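Local structure of putrescine aminotransferase (Halomonas elongata DSM 2581, 6GWI) at residues Thr123-Arg126 against Met127-Tyr131. The protein probably transfers amino groups from amines such as putrescine to a keto acceptor, using pyridoxal-5'-phosphate as cofactor. Residues are numbered along the deposited sequence; the frame is centred on the assembly and turned at random.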
ATOM      1  N   THR B 123       0.189   2.939   9.320  1.00 19.30           N
ATOM      2  CA  THR B 123       1.187   2.576  10.319  1.00 18.92           C
ATOM      3  C   THR B 123       1.259   3.633  11.413  1.00 18.25           C
ATOM      4  O   THR B 123       1.270   3.314  12.608  1.00 17.22           O
ATOM      5  CB  THR B 123       2.547   2.416   9.637  1.00 17.84           C
ATOM      6  OG1 THR B 123       2.420   1.541   8.505  1.00 18.37           O
ATOM      7  CG2 THR B 123       3.587   1.858  10.600  1.00 27.84           C
ATOM      8  N   VAL B 124       1.300   4.907  11.014  1.00 19.24           N
ATOM      9  CA  VAL B 124       1.285   6.009  11.973  1.00 21.18           C
ATOM     10  C   VAL B 124       0.112   5.864  12.933  1.00 15.57           C
ATOM     11  O   VAL B 124       0.265   5.987  14.153  1.00 19.00           O
ATOM     12  CB  VAL B 124       1.232   7.356  11.229  1.00 14.83           C
ATOM     13  CG1 VAL B 124       0.773   8.480  12.161  1.00 34.44           C
ATOM     14  CG2 VAL B 124       2.586   7.682  10.622  1.00 21.26           C
ATOM     15  N   LEU B 125      -1.086   5.638  12.390  1.00 21.59           N
ATOM     16  CA  LEU B 125      -2.281   5.630  13.229  1.00 24.72           C
ATOM     17  C   LEU B 125      -2.230   4.501  14.251  1.00 23.85           C
ATOM     18  O   LEU B 125      -2.545   4.706  15.428  1.00 18.90           O
ATOM     19  CB  LEU B 125      -3.530   5.523  12.355  1.00 24.03           C
ATOM     20  CG  LEU B 125      -4.891   5.618  13.050  1.00 34.90           C
ATOM     21  CD1 LEU B 125      -4.958   6.803  13.997  1.00 24.09           C
ATOM     22  CD2 LEU B 125      -5.997   5.730  12.014  1.00 31.96           C
ATOM     23  N   ARG B 126      -1.839   3.297  13.821  1.00 17.85           N
ATOM     24  CA  ARG B 126      -1.764   2.180  14.757  1.00 20.68           C
ATOM     25  C   ARG B 126      -0.632   2.378  15.754  1.00 23.45           C
ATOM     26  O   ARG B 126      -0.771   2.039  16.935  1.00 21.63           O
ATOM     27  CB  ARG B 126      -1.593   0.861  14.007  1.00 23.71           C
ATOM     28  CG  ARG B 126      -2.801   0.455  13.184  1.00 21.31           C
ATOM     29  CD  ARG B 126      -2.652  -0.963  12.640  1.00 20.63           C
ATOM     30  NE  ARG B 126      -2.829  -1.982  13.675  1.00 20.15           N
ATOM     31  CZ  ARG B 126      -2.476  -3.259  13.539  1.00 28.85           C
ATOM     32  NH1 ARG B 126      -1.915  -3.680  12.414  1.00 19.42           N
ATOM     33  NH2 ARG B 126      -2.680  -4.119  14.530  1.00 17.34           N
ATOM     34  N   MET B 127       0.495   2.938  15.304  1.00 13.90           N
ATOM     35  CA  MET B 127       1.602   3.196  16.214  1.00 15.12           C
ATOM     36  C   MET B 127       1.211   4.217  17.274  1.00 15.29           C
ATOM     37  O   MET B 127       1.526   4.050  18.458  1.00 19.57           O
ATOM     38  CB  MET B 127       2.821   3.692  15.440  1.00 15.91           C
ATOM     39  CG  MET B 127       3.670   2.600  14.828  1.00 22.01           C
ATOM     40  SD  MET B 127       5.124   3.312  14.040  1.00 24.53           S
ATOM     41  CE  MET B 127       5.983   1.824  13.540  1.00 22.09           C
ATOM     42  N   VAL B 128       0.523   5.285  16.866  1.00 17.34           N
ATOM     43  CA  VAL B 128       0.148   6.340  17.802  1.00 14.98           C
ATOM     44  C   VAL B 128      -0.757   5.786  18.893  1.00 27.48           C
ATOM     45  O   VAL B 128      -0.547   6.028  20.087  1.00 21.31           O
ATOM     46  CB  VAL B 128      -0.518   7.504  17.048  1.00 17.38           C
ATOM     47  CG1 VAL B 128      -1.258   8.433  18.003  1.00 25.56           C
ATOM     48  CG2 VAL B 128       0.526   8.285  16.269  1.00 22.21           C
ATOM     49  N   ARG B 129      -1.771   5.018  18.498  1.00 19.76           N
ATOM     50  CA  ARG B 129      -2.761   4.538  19.455  1.00 20.08           C
ATOM     51  C   ARG B 129      -2.223   3.377  20.276  1.00 20.25           C
ATOM     52  O   ARG B 129      -2.539   3.266  21.465  1.00 23.91           O
ATOM     53  CB  ARG B 129      -4.047   4.171  18.705  1.00 21.53           C
ATOM     54  CG  ARG B 129      -4.850   5.429  18.318  1.00 25.44           C
ATOM     55  CD  ARG B 129      -5.982   5.218  17.298  1.00 28.01           C
ATOM     56  NE  ARG B 129      -6.801   6.432  17.184  1.00 22.27           N
ATOM     57  CZ  ARG B 129      -7.902   6.556  16.443  1.00 24.41           C
ATOM     58  NH1 ARG B 129      -8.355   5.540  15.721  1.00 22.10           N
ATOM     59  NH2 ARG B 129      -8.559   7.709  16.429  1.00 23.42           N
ATOM     60  N   ARG B 130      -1.377   2.540  19.679  1.00 18.84           N
ATOM     61  CA  ARG B 130      -0.679   1.519  20.449  1.00 20.07           C
ATOM     62  C   ARG B 130       0.243   2.156  21.478  1.00 21.62           C
ATOM     63  O   ARG B 130       0.320   1.697  22.624  1.00 16.01           O
ATOM     64  CB  ARG B 130       0.101   0.614  19.497  1.00 20.89           C
ATOM     65  CG  ARG B 130       0.952  -0.456  20.162  1.00 24.68           C
ATOM     66  CD  ARG B 130       0.135  -1.486  20.947  1.00 27.20           C
ATOM     67  NE  ARG B 130       0.988  -2.588  21.397  1.00 30.70           N
ATOM     68  CZ  ARG B 130       0.687  -3.437  22.376  1.00 33.86           C
ATOM     69  NH1 ARG B 130      -0.462  -3.333  23.034  1.00 27.47           N
ATOM     70  NH2 ARG B 130       1.543  -4.397  22.702  1.00 29.30           N
ATOM     71  N   TYR B 131       0.936   3.230  21.091  1.00 23.62           N
ATOM     72  CA  TYR B 131       1.846   3.920  21.997  1.00 20.70           C
ATOM     73  C   TYR B 131       1.140   4.325  23.284  1.00 26.91           C
ATOM     74  O   TYR B 131       1.569   3.969  24.386  1.00 22.45           O
ATOM     75  CB  TYR B 131       2.434   5.149  21.300  1.00 19.73           C
ATOM     76  CG  TYR B 131       3.217   6.051  22.220  1.00 24.32           C
ATOM     77  CD1 TYR B 131       4.530   5.756  22.565  1.00 18.83           C
ATOM     78  CD2 TYR B 131       2.642   7.197  22.746  1.00 24.18           C
ATOM     79  CE1 TYR B 131       5.244   6.581  23.406  1.00 20.54           C
ATOM     80  CE2 TYR B 131       3.343   8.022  23.583  1.00 17.29           C
ATOM     81  CZ  TYR B 131       4.642   7.712  23.912  1.00 24.70           C
ATOM     82  OH  TYR B 131       5.340   8.543  24.751  1.00 23.43           O
TER
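L125 and R129 run side by side, one turn apart in helix 117-134, with methyl CD1 of L125 laid over one face of the R129 guanidinium near its rim, 3.7 Å from R129 NE. With CG anti to the carbonyl carbon (chi1 -77°) and the chain extended to NE, R129 runs along the leucine. The same NE bonds to the carbonyl of Q141, and NH2 to that of P175. Replacing R129 by an alanine would take away these N-H donors, and the L125 methyl would probably lose the flat group that covers it on this side.

Packing is tight where side chains press on carbonyls of the preceding turn: V128 CG2 lies 3.1 Å from V124 O, and M127 CG 3.3 Å from T123 O. Methyls meet less closely, V124 CG1 and V128 CG2 at 4.1 Å. CG2 of T123 meets the terminal CE of M127 at 3.8 Å, and the M127 side chain also packs on F112, V299 and L307. T123 CG2 stands anti to the backbone N, which offers the methyl to M127 and leaves OG1 with E119 O and H316 NE2.

R130 marks the looser, partly exposed side: its CB lies 3.1 Å from R126 O before the chain bends off toward G311 O. Its amide bonds to R126 O at 2.9 Å, one of four successive i to i+4 bonds. R126 reaches H316, F315 O and, across the dimer interface, Q169 O of the second subunit. Arginines paired largely with backbone carbonyls imply that this helix ties neighbouring loops and the partner subunit together through directional hydrogen bonds.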